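Local coordinates for aminoglycoside N(3)-acetyltransferase (Streptomyces griseus, PDB 7LAP), which probably catalyses acetyl transfer from acetyl-coenzyme A to the 3-amino group of aminoglycoside antibiotics, a reaction that confers resistance to them, at residues 78-83 / 112-118; 19-23 / 51-55; 232-238 / 283-288; 40-46 / 176-182; 150-156 / 166-170. One frame throughout, in Å; residues are numbered along the deposited sequence.

Interaction 1: 78-83 / 112-118; sequences TCGWND and SEAEHAN
Asn82 lays its carboxamide against His116, with OD1 over one face of the imidazole, 3.2 Å from His116 CG. The t rotamer of Asn82 (chi1 -163°) also brings OD1 within 2.8 Å of His116 N, which donates a hydrogen bond to it. Both segments are irregular, save for the 3-10 turn 116-118, closed by Asn118 N to Glu115 O (3.1 Å). CA atoms come nearest at Cys79-Ala114 (4.5 Å) and Asn82-Glu115 (3.9 Å). Two nearly straight backbone bonds join them, Glu115 N to Cys79 O and Asn82 N to Glu113 O, each 2.9 Å long. At Gly80 (phi 65°, psi -165°) a CB would clash with Glu115 OE2, which takes a weak, 3.4 Å bond from Trp81 N. Trp81 (t) brings CD1 to 3.6 Å from Ser112 CB, and Cys79 CB meets Ala114 CB at 3.9 Å. One water joins Thr78 OG1 (3.2 Å), Asn118 ND2 (2.8 Å) and, weakly, Glu115 OE1 (3.4 Å). Another gives a hydrogen to Asp83 OD2 (2.8 Å) and accepts one from Glu113 N (3.1 Å). The contact joins the loop leaving strand 74-78 of the central sheet to the loop before helix 120-126. Asp83 OD2 and Glu113 OE1 lie 4.3 Å apart, and both form salt bridges with Arg120 of the second subunit, so the two like charges are partly offset by one arginine across the dimer interface.

Interaction 2: 19-23 / 51-55; sequences DGPVT and IGYVS
Val22 N donates to Tyr53 O at 2.7 Å, and Ser55 N returns a bond to Val22 O at 3.0 Å, so both backbone polar atoms of Val22 are used. The two bonds make a single beta bridge between Val22 and Val54, whose CA atoms are 4.7 Å apart; Pro21 CA and Tyr53 CA are the next nearest pair, at 5.2 Å. CA-H...O contacts accompany the bonds, Pro21 CA to Tyr53 O (3.5 Å) and Val54 CA to Val22 O (3.6 Å). Both segments are extended here, Val22 at phi/psi -105/121° and Val54 at -95/117°. Each has just left a helix with positive phi: Asp19 (53/46°) ends helix 7-18 in a Schellman motif, and Gly52 (121/-154°) follows helix 48-51. The bridge thus ties together two interhelical loops, and Thr23, at the N-cap, opens helix 24-34. Val22 (t) packs CG1 on Ile51 CG2 at 4.0 Å and CB on Val54 CG2 at 4.3 Å. Pro21 CB lies 4.1 Å from Tyr53 CD2, with Pro21 CA at the ring edge. The Tyr53 ring (t, chi2 81°) also rests on Leu14 and Leu15 of helix 7-18, while Trp96 and Pro86 of the second subunit pack on Pro21 and Tyr53, respectively.

Interaction 3: 232-238 / 283-288; sequences FDYSSAV and WIEEHL
Segment 283-288 is helical, part of the C-terminal helix 273-289, with backbone bonds from His287 N to Trp283 O and from Leu288 N to Ile284 O, both 3.0 Å. Facing it, 232-238 starts extended at Phe232 (phi/psi -137/172°) and winds through helical angles at 235-237 without regular helical bonding. An Asx turn begins this bend, Ser235 N donating to Asp233 OD1 at 2.7 Å. The closest CA pair is Ala237-His287, 6.1 Å apart. Leu288 (m, chi2 t) points into the bend, placing CD1 3.4 Å from Phe232 CB and 4.1 Å from Tyr234 CE1, and CD2 3.8 Å from Asp233 O. Phe232 (m, chi2 85°) turns a ring face to Ile284 CG2, a CH-pi contact at 4.0 Å from the centroid. Tyr234 (m) lies beside Trp283, with CD1 4.0 Å from Trp283 CZ3. Ala237 CB touches both Trp283 CH2 and His287 CD2, 3.7 Å from each, and Val238 CG2 reaches Trp283 CH2 at 4.0 Å. Trp283 (t, chi2 96°) also packs on Ile248 and Ser251, joining the loop and the C-terminal helix to helix 244-254. His287 ND1 bonds back to Trp283 O at 3.0 Å. With Asp233 OD1 and His287 ND1 bonded inside their own segments and Tyr234 OH to Glu194, loop and helix are held together by apolar and CH-pi contacts.

Interaction 4: 40-46 / 176-182; sequences DTVMFHT and RVLLLGA
Asp40 OD2 receives Arg176 NH1 at 2.9 Å in a salt bridge beside paired strands 41-46 and 176-180. The same oxygen accepts from Val37 N; Arg176 NH1 also reaches Gly35 O, and Arg176 NE pairs with Asp272. Next come five backbone bonds: Arg176 N to Thr41 O (2.7 Å), Met43 N to Arg176 O (2.9 Å), Leu178 N to Met43 O (2.8 Å), His45 N to Leu178 O (2.9 Å) and Leu180 N to His45 O (2.7 Å). Val42 pairs with Arg176, Met43 with Val177, Phe44 with Leu178, His45 with Leu179 and Thr46 with Leu180, at CA separations of 4.5 to 5.0 Å. These are parallel neighbours at the centre of the mixed sheet of the antibiotic N-acetyltransferase fold, their axes 4.5 Å apart and crossing at -27°. Their other edges are backbone hydrogen-bonded too: Val42 and Phe44 to strand 74-78, Val177 to Phe271. On one sheet face, Val42 CG2 meets Leu178 CB at 3.6 Å and Phe44 CB the same atom at 3.9 Å; Leu65 of helix 58-69 packs on Phe44 and Leu178. His45 (m, chi2 89°) projects from the other face; NE2 bonds weakly to Thr188, whereas buried ND1, 3.7 Å from Leu179 CD2, has no polar partner.

Interaction 5: 150-156 / 166-170; sequences ALMDAHP and PLARL
Hydrogen bonding centres on Arg169, whose extended side chain (chi1 m, chi2 and chi3 t) crosses from helix 166-172 to the end of helix 148-152. Its NH1 donates to Ala150 O at 2.8 Å and to Asp153 O at 2.7 Å, and NH2 shares Asp153 O at 3.0 Å; Leu151 O also lies 3.0 Å from NH1. The guanidinium thus gathers backbone carbonyls where the chain leaves helix 148-152: Asp153 (phi/psi -63/137°) is the first residue out of it, and Ala154 turns at 48/57°. NH2 has a further, weak bond to Gly164 O. Of the ring contacts, the chief is CH-pi: Pro166 CD sits 3.7 Å from the centroid of the His155 imidazole, almost on its normal. His155 (t, chi2 140°) is held by Ser134 at ND1 and by Pro160 O at NE2. Van der Waals packing completes the contact around Pro166, the first residue of its helix and, with Leu151, the nearest CA pair (5.3 Å). Pro166 CB lies 3.3 Å from Leu151 O and 4.0 Å from Met152 CE, and Pro166 CD 4.0 Å from Pro156 CD. Leu151 CD2 touches Arg169 CB at 3.8 Å. The two short helices lie on the central sheet, Leu151 and Leu170 resting on Thr41 of strand 41-46 and Met152 on strands 74-78 and 141-145.

Interaction 4, pairing strands 41-46 and 176-180, is the hub: interactions 1, 2 and 5 touch it, their centres about 17 to 19 Å away. Along the chain it closes a long loop that holds interactions 1 and 5, and it crosses interaction 2. Helix 166-172 of interaction 5 is followed in the chain by strand 176-180, while Thr78 of interaction 1, at the end of a neighbouring strand, packs on Met43 and His45. Interactions 1 and 2, centres about 26 Å apart, both meet the second subunit, so loops from two parts of the fold face it. Interaction 3, last in the chain, stands apart, about 25 Å from interaction 4 between centres, and joins the C-terminal helix to the loop before helix 244-254.

Interaction 1: 78-83 / 112-118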
# COMPACT_ATOMS: atom_id res chain seq x y z
N THR B 78 3.86 13.79 -2.20
CA THR B 78 2.75 13.89 -3.13
C THR B 78 2.03 12.55 -3.10
O THR B 78 2.68 11.50 -3.17
CB THR B 78 3.23 14.29 -4.53
OG1 THR B 78 2.12 14.26 -5.42
CG2 THR B 78 4.29 13.33 -5.09
N CYS B 79 0.71 12.57 -2.89
CA CYS B 79 -0.13 11.36 -2.80
C CYS B 79 -0.99 11.11 -4.04
O CYS B 79 -0.91 10.05 -4.68
CB CYS B 79 -1.06 11.45 -1.57
SG CYS B 79 -0.21 11.30 -0.03
N GLY B 80 -1.86 12.05 -4.38
CA GLY B 80 -2.87 11.75 -5.40
C GLY B 80 -3.84 10.68 -4.91
O GLY B 80 -3.90 10.35 -3.74
N TRP B 81 -4.58 10.12 -5.86
CA TRP B 81 -5.65 9.16 -5.57
C TRP B 81 -5.58 8.02 -6.58
O TRP B 81 -5.87 8.23 -7.77
CB TRP B 81 -7.01 9.84 -5.65
CG TRP B 81 -8.19 8.99 -5.32
CD1 TRP B 81 -8.19 7.76 -4.68
CD2 TRP B 81 -9.56 9.27 -5.65
NE1 TRP B 81 -9.47 7.27 -4.61
CE2 TRP B 81 -10.33 8.18 -5.18
CE3 TRP B 81 -10.21 10.36 -6.26
CZ2 TRP B 81 -11.73 8.15 -5.30
CZ3 TRP B 81 -11.60 10.31 -6.40
CH2 TRP B 81 -12.34 9.21 -5.93
N ASN B 82 -5.20 6.82 -6.12
CA ASN B 82 -4.99 5.70 -7.04
C ASN B 82 -6.27 5.28 -7.74
O ASN B 82 -6.23 4.85 -8.89
CB ASN B 82 -4.42 4.47 -6.32
CG ASN B 82 -3.83 3.49 -7.30
OD1 ASN B 82 -2.77 3.74 -7.87
ND2 ASN B 82 -4.53 2.38 -7.54
N ASP B 83 -7.40 5.37 -7.06
CA ASP B 83 -8.64 4.80 -7.60
C ASP B 83 -9.63 5.88 -8.01
O ASP B 83 -10.84 5.67 -7.92
CB ASP B 83 -9.23 3.86 -6.56
CG ASP B 83 -8.22 2.78 -6.18
OD1 ASP B 83 -7.82 2.07 -7.10
OD2 ASP B 83 -7.74 2.72 -5.03
N SER B 112 -8.59 6.96 1.06
CA SER B 112 -8.25 6.82 -0.36
C SER B 112 -6.75 6.65 -0.52
O SER B 112 -5.97 7.49 -0.04
CB SER B 112 -8.71 8.02 -1.17
OG SER B 112 -10.09 8.18 -1.02
N GLU B 113 -6.34 5.58 -1.20
CA GLU B 113 -4.92 5.30 -1.33
C GLU B 113 -4.25 6.26 -2.28
O GLU B 113 -4.85 6.72 -3.26
CB GLU B 113 -4.67 3.87 -1.79
CG GLU B 113 -5.36 2.90 -0.91
CD GLU B 113 -5.58 1.58 -1.56
OE1 GLU B 113 -4.72 1.17 -2.39
OE2 GLU B 113 -6.63 0.96 -1.26
N ALA B 114 -2.99 6.54 -1.98
CA ALA B 114 -2.15 7.32 -2.87
C ALA B 114 -1.94 6.56 -4.17
O ALA B 114 -2.20 5.37 -4.27
CB ALA B 114 -0.81 7.62 -2.22
N GLU B 115 -1.52 7.30 -5.20
CA GLU B 115 -1.21 6.68 -6.47
C GLU B 115 -0.07 5.68 -6.30
O GLU B 115 0.95 5.99 -5.69
CB GLU B 115 -0.82 7.75 -7.50
CG GLU B 115 -1.98 8.12 -8.44
CD GLU B 115 -1.94 9.56 -8.91
OE1 GLU B 115 -0.87 10.02 -9.37
OE2 GLU B 115 -2.99 10.24 -8.86
N HIS B 116 -0.24 4.48 -6.89
CA HIS B 116 0.76 3.43 -6.73
C HIS B 116 2.10 3.81 -7.32
O HIS B 116 3.15 3.39 -6.81
CB HIS B 116 0.26 2.14 -7.37
CG HIS B 116 -0.88 1.51 -6.64
ND1 HIS B 116 -1.40 2.05 -5.47
CD2 HIS B 116 -1.59 0.39 -6.90
CE1 HIS B 116 -2.39 1.28 -5.05
NE2 HIS B 116 -2.52 0.27 -5.89
N ALA B 117 2.10 4.63 -8.37
CA ALA B 117 3.36 5.03 -8.98
C ALA B 117 4.24 5.83 -8.02
O ALA B 117 5.45 5.88 -8.22
CB ALA B 117 3.09 5.84 -10.24
N ASN B 118 3.68 6.46 -6.99
CA ASN B 118 4.54 7.18 -6.05
C ASN B 118 5.25 6.25 -5.07
O ASN B 118 6.14 6.72 -4.33
CB ASN B 118 3.73 8.25 -5.32
CG ASN B 118 3.21 9.31 -6.28
OD1 ASN B 118 3.75 9.48 -7.37
ND2 ASN B 118 2.12 9.97 -5.91
O HOH W 1 0.79 12.07 -7.26
O HOH W 2 -8.53 4.01 -2.64

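Interaction 2: 19-23 / 51-55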
# COMPACT_ATOMS: atom_id res chain seq x y z
N ASP B 19 25.64 -3.13 0.52
CA ASP B 19 26.63 -3.84 1.33
C ASP B 19 26.15 -4.04 2.77
O ASP B 19 26.88 -3.83 3.74
CB ASP B 19 27.98 -3.12 1.31
CG ASP B 19 29.12 -4.06 1.64
OD1 ASP B 19 29.12 -5.22 1.16
OD2 ASP B 19 30.01 -3.63 2.40
N GLY B 20 24.91 -4.47 2.91
CA GLY B 20 24.37 -4.79 4.20
C GLY B 20 23.20 -3.89 4.51
O GLY B 20 22.91 -2.95 3.76
N PRO B 21 22.53 -4.16 5.63
CA PRO B 21 21.36 -3.37 6.03
C PRO B 21 21.67 -1.88 6.15
O PRO B 21 22.75 -1.47 6.60
CB PRO B 21 20.98 -3.94 7.41
CG PRO B 21 21.68 -5.31 7.48
CD PRO B 21 22.93 -5.15 6.65
N VAL B 22 20.69 -1.07 5.78
CA VAL B 22 20.76 0.38 5.91
C VAL B 22 19.86 0.75 7.08
O VAL B 22 18.67 0.42 7.08
CB VAL B 22 20.32 1.08 4.62
CG1 VAL B 22 20.31 2.55 4.82
CG2 VAL B 22 21.27 0.69 3.42
N THR B 23 20.43 1.39 8.10
CA THR B 23 19.66 1.64 9.32
C THR B 23 19.19 3.09 9.41
O THR B 23 19.66 3.98 8.70
CB THR B 23 20.50 1.33 10.53
OG1 THR B 23 21.57 2.30 10.59
CG2 THR B 23 21.05 -0.09 10.42
N ILE B 51 17.93 2.87 -2.29
CA ILE B 51 18.70 3.02 -1.06
C ILE B 51 19.44 1.73 -0.72
O ILE B 51 20.57 1.76 -0.21
CB ILE B 51 17.78 3.47 0.10
CG1 ILE B 51 17.09 4.78 -0.25
CG2 ILE B 51 18.55 3.62 1.42
CD1 ILE B 51 15.99 5.25 0.80
N GLY B 52 18.82 0.58 -1.00
CA GLY B 52 19.36 -0.70 -0.61
C GLY B 52 18.37 -1.43 0.28
O GLY B 52 17.16 -1.14 0.26
N TYR B 53 18.90 -2.32 1.12
CA TYR B 53 18.04 -3.06 2.05
C TYR B 53 17.83 -2.18 3.28
O TYR B 53 18.74 -2.01 4.10
CB TYR B 53 18.65 -4.42 2.42
CG TYR B 53 17.74 -5.10 3.42
CD1 TYR B 53 16.59 -5.78 3.01
CD2 TYR B 53 17.98 -4.99 4.79
CE1 TYR B 53 15.72 -6.36 3.97
CE2 TYR B 53 17.12 -5.55 5.73
CZ TYR B 53 15.99 -6.24 5.33
OH TYR B 53 15.15 -6.76 6.32
N VAL B 54 16.65 -1.58 3.41
CA VAL B 54 16.40 -0.66 4.51
C VAL B 54 15.73 -1.45 5.64
O VAL B 54 14.63 -1.98 5.47
CB VAL B 54 15.54 0.53 4.08
CG1 VAL B 54 15.15 1.38 5.33
CG2 VAL B 54 16.30 1.41 3.09
N SER B 55 16.41 -1.52 6.78
CA SER B 55 15.95 -2.31 7.93
C SER B 55 14.72 -1.62 8.53
O SER B 55 14.84 -0.61 9.22
CB SER B 55 17.07 -2.41 8.96
OG SER B 55 16.64 -3.04 10.16

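Interaction 3: 232-238 / 283-288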
# COMPACT_ATOMS: atom_id res chain seq x y z
N PHE B 232 2.90 22.67 -21.44
CA PHE B 232 3.21 23.28 -22.72
C PHE B 232 3.62 22.18 -23.69
O PHE B 232 3.78 21.02 -23.30
CB PHE B 232 4.33 24.31 -22.61
CG PHE B 232 4.05 25.40 -21.62
CD1 PHE B 232 4.34 25.22 -20.28
CD2 PHE B 232 3.49 26.59 -22.03
CE1 PHE B 232 4.06 26.21 -19.36
CE2 PHE B 232 3.21 27.59 -21.11
CZ PHE B 232 3.50 27.40 -19.78
N ASP B 233 3.78 22.54 -24.95
CA ASP B 233 4.52 21.67 -25.85
C ASP B 233 5.99 22.03 -25.70
O ASP B 233 6.41 23.13 -26.09
CB ASP B 233 4.06 21.79 -27.30
CG ASP B 233 4.71 20.75 -28.17
OD1 ASP B 233 5.66 20.09 -27.70
OD2 ASP B 233 4.27 20.56 -29.32
N TYR B 234 6.75 21.12 -25.12
CA TYR B 234 8.18 21.27 -24.97
C TYR B 234 8.96 20.71 -26.15
O TYR B 234 10.17 20.48 -26.03
CB TYR B 234 8.62 20.57 -23.69
CG TYR B 234 7.98 21.10 -22.43
CD1 TYR B 234 8.45 22.26 -21.84
CD2 TYR B 234 6.94 20.42 -21.82
CE1 TYR B 234 7.89 22.73 -20.67
CE2 TYR B 234 6.39 20.87 -20.65
CZ TYR B 234 6.86 22.03 -20.07
OH TYR B 234 6.31 22.50 -18.90
N SER B 235 8.29 20.50 -27.30
CA SER B 235 8.92 19.94 -28.50
C SER B 235 10.19 20.67 -28.91
O SER B 235 11.18 20.04 -29.30
CB SER B 235 7.93 20.00 -29.65
OG SER B 235 7.85 21.33 -30.15
N SER B 236 10.17 22.00 -28.86
CA SER B 236 11.30 22.77 -29.36
C SER B 236 12.44 22.82 -28.35
O SER B 236 13.60 22.94 -28.75
CB SER B 236 10.84 24.20 -29.69
OG SER B 236 9.99 24.71 -28.68
N ALA B 237 12.14 22.71 -27.06
CA ALA B 237 13.17 22.88 -26.05
C ALA B 237 13.73 21.57 -25.53
O ALA B 237 14.74 21.59 -24.81
CB ALA B 237 12.62 23.70 -24.88
N VAL B 238 13.12 20.44 -25.86
CA VAL B 238 13.43 19.17 -25.22
C VAL B 238 13.63 18.10 -26.29
O VAL B 238 12.69 17.80 -27.04
CB VAL B 238 12.33 18.74 -24.24
CG1 VAL B 238 12.67 17.42 -23.57
CG2 VAL B 238 12.11 19.82 -23.20
N TRP B 283 13.17 29.14 -16.91
CA TRP B 283 13.48 28.20 -17.97
C TRP B 283 12.33 28.10 -18.96
O TRP B 283 12.52 28.18 -20.18
CB TRP B 283 13.80 26.83 -17.36
CG TRP B 283 14.36 25.86 -18.36
CD1 TRP B 283 15.68 25.59 -18.59
CD2 TRP B 283 13.62 25.03 -19.26
NE1 TRP B 283 15.80 24.64 -19.58
CE2 TRP B 283 14.55 24.28 -20.00
CE3 TRP B 283 12.25 24.84 -19.50
CZ2 TRP B 283 14.16 23.37 -20.98
CZ3 TRP B 283 11.86 23.94 -20.46
CH2 TRP B 283 12.81 23.21 -21.19
N ILE B 284 11.10 27.94 -18.45
CA ILE B 284 9.96 27.74 -19.33
C ILE B 284 9.68 28.99 -20.14
O ILE B 284 9.37 28.92 -21.33
CB ILE B 284 8.73 27.32 -18.50
CG1 ILE B 284 8.96 25.94 -17.89
CG2 ILE B 284 7.48 27.36 -19.36
CD1 ILE B 284 7.87 25.52 -16.92
N GLU B 285 9.78 30.16 -19.50
CA GLU B 285 9.45 31.39 -20.21
C GLU B 285 10.51 31.74 -21.24
O GLU B 285 10.19 32.28 -22.31
CB GLU B 285 9.26 32.52 -19.20
CG GLU B 285 8.00 32.30 -18.38
CD GLU B 285 7.77 33.38 -17.34
OE1 GLU B 285 8.74 34.10 -17.03
OE2 GLU B 285 6.62 33.50 -16.85
N GLU B 286 11.78 31.43 -20.96
CA GLU B 286 12.80 31.76 -21.94
C GLU B 286 12.79 30.79 -23.11
O GLU B 286 12.89 31.21 -24.26
CB GLU B 286 14.17 31.82 -21.27
CG GLU B 286 14.28 33.00 -20.33
CD GLU B 286 15.60 33.07 -19.58
OE1 GLU B 286 16.31 32.04 -19.50
OE2 GLU B 286 15.92 34.17 -19.06
N HIS B 287 12.62 29.49 -22.85
CA HIS B 287 12.60 28.55 -23.96
C HIS B 287 11.32 28.66 -24.78
O HIS B 287 11.35 28.43 -26.00
CB HIS B 287 12.80 27.13 -23.44
CG HIS B 287 14.22 26.82 -23.08
ND1 HIS B 287 14.84 27.33 -21.96
CD2 HIS B 287 15.16 26.07 -23.71
CE1 HIS B 287 16.09 26.90 -21.91
NE2 HIS B 287 16.30 26.13 -22.96
N LEU B 288 10.20 29.04 -24.17
CA LEU B 288 8.92 28.93 -24.85
C LEU B 288 8.32 30.26 -25.31
O LEU B 288 7.30 30.23 -26.01
CB LEU B 288 7.91 28.21 -23.96
CG LEU B 288 8.32 26.77 -23.73
CD1 LEU B 288 7.25 26.04 -22.97
CD2 LEU B 288 8.63 26.09 -25.05

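Interaction 4: 40-46 / 176-182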
# COMPACT_ATOMS: atom_id res chain seq x y z
N ASP B 40 13.91 22.31 8.91
CA ASP B 40 13.59 22.33 7.49
C ASP B 40 12.17 21.80 7.25
O ASP B 40 11.70 20.89 7.94
CB ASP B 40 14.58 21.46 6.69
CG ASP B 40 15.80 22.23 6.21
OD1 ASP B 40 15.73 23.47 6.22
OD2 ASP B 40 16.83 21.60 5.84
N THR B 41 11.53 22.32 6.22
CA THR B 41 10.37 21.66 5.62
C THR B 41 10.83 21.03 4.31
O THR B 41 11.36 21.73 3.43
CB THR B 41 9.23 22.66 5.39
OG1 THR B 41 8.73 23.08 6.67
CG2 THR B 41 8.07 22.01 4.68
N VAL B 42 10.67 19.71 4.16
CA VAL B 42 11.22 19.05 2.98
C VAL B 42 10.16 18.16 2.34
O VAL B 42 9.62 17.26 2.99
CB VAL B 42 12.49 18.25 3.29
CG1 VAL B 42 12.29 17.27 4.40
CG2 VAL B 42 12.96 17.48 2.02
N MET B 43 9.86 18.43 1.08
CA MET B 43 9.06 17.53 0.25
C MET B 43 9.99 16.48 -0.37
O MET B 43 11.03 16.83 -0.93
CB MET B 43 8.37 18.35 -0.84
CG MET B 43 7.55 17.53 -1.79
SD MET B 43 6.60 18.64 -2.85
CE MET B 43 5.35 17.46 -3.39
N PHE B 44 9.63 15.21 -0.28
CA PHE B 44 10.59 14.21 -0.70
C PHE B 44 9.92 13.15 -1.57
O PHE B 44 8.76 12.79 -1.36
CB PHE B 44 11.34 13.61 0.50
CG PHE B 44 10.50 12.73 1.40
CD1 PHE B 44 9.60 13.27 2.30
CD2 PHE B 44 10.68 11.35 1.37
CE1 PHE B 44 8.85 12.42 3.13
CE2 PHE B 44 9.95 10.51 2.19
CZ PHE B 44 9.02 11.05 3.06
N HIS B 45 10.67 12.74 -2.61
CA HIS B 45 10.33 11.70 -3.57
C HIS B 45 11.34 10.58 -3.42
O HIS B 45 12.56 10.84 -3.38
CB HIS B 45 10.41 12.28 -4.99
CG HIS B 45 9.46 13.43 -5.20
ND1 HIS B 45 9.81 14.74 -4.94
CD2 HIS B 45 8.17 13.45 -5.59
CE1 HIS B 45 8.77 15.52 -5.19
NE2 HIS B 45 7.76 14.76 -5.58
N THR B 46 10.86 9.34 -3.36
CA THR B 46 11.68 8.22 -2.90
C THR B 46 11.60 7.06 -3.88
O THR B 46 10.50 6.67 -4.31
CB THR B 46 11.25 7.74 -1.52
OG1 THR B 46 11.12 8.85 -0.65
CG2 THR B 46 12.31 6.73 -0.95
N ARG B 176 12.27 22.79 1.14
CA ARG B 176 13.24 22.09 0.30
C ARG B 176 12.56 20.94 -0.42
O ARG B 176 11.45 20.52 -0.06
CB ARG B 176 14.41 21.60 1.16
CG ARG B 176 14.74 22.74 2.12
CD ARG B 176 15.97 22.61 2.83
NE ARG B 176 17.09 22.76 1.93
CZ ARG B 176 18.34 22.59 2.34
NH1 ARG B 176 18.55 22.26 3.62
NH2 ARG B 176 19.35 22.71 1.49
N VAL B 177 13.23 20.46 -1.47
CA VAL B 177 12.83 19.26 -2.20
C VAL B 177 13.98 18.27 -2.16
O VAL B 177 15.12 18.61 -2.51
CB VAL B 177 12.41 19.58 -3.65
CG1 VAL B 177 12.01 18.32 -4.38
CG2 VAL B 177 11.24 20.57 -3.63
N LEU B 178 13.68 17.05 -1.73
CA LEU B 178 14.65 15.96 -1.69
C LEU B 178 14.24 14.87 -2.68
O LEU B 178 13.13 14.33 -2.60
CB LEU B 178 14.73 15.41 -0.26
CG LEU B 178 15.56 14.13 -0.11
CD1 LEU B 178 17.03 14.43 -0.33
CD2 LEU B 178 15.31 13.54 1.28
N LEU B 179 15.12 14.57 -3.65
CA LEU B 179 14.98 13.36 -4.45
C LEU B 179 15.84 12.29 -3.81
O LEU B 179 17.07 12.40 -3.80
CB LEU B 179 15.42 13.60 -5.90
CG LEU B 179 14.74 14.81 -6.53
CD1 LEU B 179 15.27 14.96 -7.99
CD2 LEU B 179 13.21 14.74 -6.45
N LEU B 180 15.21 11.25 -3.29
CA LEU B 180 15.88 10.21 -2.52
C LEU B 180 15.90 8.93 -3.38
O LEU B 180 15.04 8.05 -3.28
CB LEU B 180 15.15 10.07 -1.17
CG LEU B 180 15.66 9.08 -0.11
CD1 LEU B 180 17.11 9.20 0.10
CD2 LEU B 180 14.90 9.16 1.22
N GLY B 181 16.90 8.86 -4.26
CA GLY B 181 16.94 7.85 -5.28
C GLY B 181 15.95 8.04 -6.39
O GLY B 181 16.01 7.30 -7.36
N ALA B 182 15.00 8.95 -6.26
CA ALA B 182 14.02 9.20 -7.30
C ALA B 182 14.68 9.97 -8.45
O ALA B 182 15.54 10.83 -8.22
CB ALA B 182 12.84 10.02 -6.76

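Interaction 5: 150-156 / 166-170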
# COMPACT_ATOMS: atom_id res chain seq x y z
N ALA B 150 -1.04 23.99 8.30
CA ALA B 150 -1.11 25.15 7.41
C ALA B 150 -0.64 24.81 5.99
O ALA B 150 -1.15 25.37 5.02
CB ALA B 150 -0.28 26.30 7.97
N LEU B 151 0.32 23.90 5.84
CA LEU B 151 0.76 23.54 4.50
C LEU B 151 -0.35 22.85 3.72
O LEU B 151 -0.53 23.10 2.52
CB LEU B 151 1.99 22.62 4.56
CG LEU B 151 3.35 23.29 4.80
CD1 LEU B 151 4.41 22.26 5.10
CD2 LEU B 151 3.74 24.17 3.62
N MET B 152 -1.10 21.96 4.37
CA MET B 152 -2.11 21.14 3.70
C MET B 152 -3.49 21.79 3.65
O MET B 152 -4.36 21.31 2.90
CB MET B 152 -2.24 19.80 4.40
CG MET B 152 -0.91 18.98 4.38
SD MET B 152 -0.41 18.49 2.72
CE MET B 152 0.87 19.71 2.32
N ASP B 153 -3.70 22.82 4.45
CA ASP B 153 -5.05 23.33 4.73
C ASP B 153 -5.71 23.85 3.46
O ASP B 153 -5.07 24.52 2.65
CB ASP B 153 -4.98 24.45 5.76
CG ASP B 153 -6.36 24.95 6.18
OD1 ASP B 153 -7.15 24.11 6.66
OD2 ASP B 153 -6.65 26.16 6.03
N ALA B 154 -6.98 23.52 3.29
CA ALA B 154 -7.82 24.10 2.24
C ALA B 154 -7.14 24.09 0.88
O ALA B 154 -6.98 25.13 0.24
CB ALA B 154 -8.22 25.54 2.63
N HIS B 155 -6.74 22.91 0.41
CA HIS B 155 -6.15 22.80 -0.92
C HIS B 155 -7.09 23.40 -1.97
O HIS B 155 -8.26 22.98 -2.06
CB HIS B 155 -5.87 21.34 -1.25
CG HIS B 155 -4.86 21.14 -2.34
ND1 HIS B 155 -3.91 20.14 -2.28
CD2 HIS B 155 -4.66 21.78 -3.51
CE1 HIS B 155 -3.17 20.17 -3.37
NE2 HIS B 155 -3.60 21.16 -4.14
N PRO B 156 -6.64 24.38 -2.76
CA PRO B 156 -7.54 25.04 -3.71
C PRO B 156 -8.05 24.06 -4.74
O PRO B 156 -7.26 23.31 -5.34
CB PRO B 156 -6.66 26.11 -4.36
CG PRO B 156 -5.56 26.34 -3.38
CD PRO B 156 -5.31 25.00 -2.76
N PRO B 166 -0.61 24.28 -1.64
CA PRO B 166 0.48 23.77 -0.80
C PRO B 166 1.86 23.99 -1.39
O PRO B 166 2.80 24.34 -0.65
CB PRO B 166 0.15 22.28 -0.65
CG PRO B 166 -1.40 22.28 -0.66
CD PRO B 166 -1.78 23.37 -1.65
N LEU B 167 2.02 23.79 -2.69
CA LEU B 167 3.35 23.95 -3.27
C LEU B 167 3.81 25.40 -3.16
O LEU B 167 4.97 25.65 -2.84
CB LEU B 167 3.35 23.46 -4.72
CG LEU B 167 3.18 21.94 -4.88
CD1 LEU B 167 3.02 21.55 -6.39
CD2 LEU B 167 4.36 21.18 -4.25
N ALA B 168 2.90 26.36 -3.37
CA ALA B 168 3.24 27.76 -3.16
C ALA B 168 3.64 28.02 -1.72
O ALA B 168 4.57 28.79 -1.44
CB ALA B 168 2.08 28.67 -3.54
N ARG B 169 2.96 27.37 -0.78
CA ARG B 169 3.29 27.54 0.63
C ARG B 169 4.63 26.92 0.98
O ARG B 169 5.32 27.41 1.88
CB ARG B 169 2.20 26.94 1.50
CG ARG B 169 0.88 27.65 1.33
CD ARG B 169 -0.22 26.95 2.13
NE ARG B 169 -1.51 27.12 1.48
CZ ARG B 169 -2.57 26.35 1.70
NH1 ARG B 169 -2.51 25.34 2.56
NH2 ARG B 169 -3.70 26.59 1.05
N LEU B 170 5.00 25.80 0.32
CA LEU B 170 6.34 25.26 0.53
C LEU B 170 7.40 26.27 0.12
O LEU B 170 8.39 26.47 0.84
CB LEU B 170 6.49 23.96 -0.27
CG LEU B 170 7.85 23.28 -0.19
CD1 LEU B 170 8.05 22.67 1.18
CD2 LEU B 170 7.96 22.20 -1.30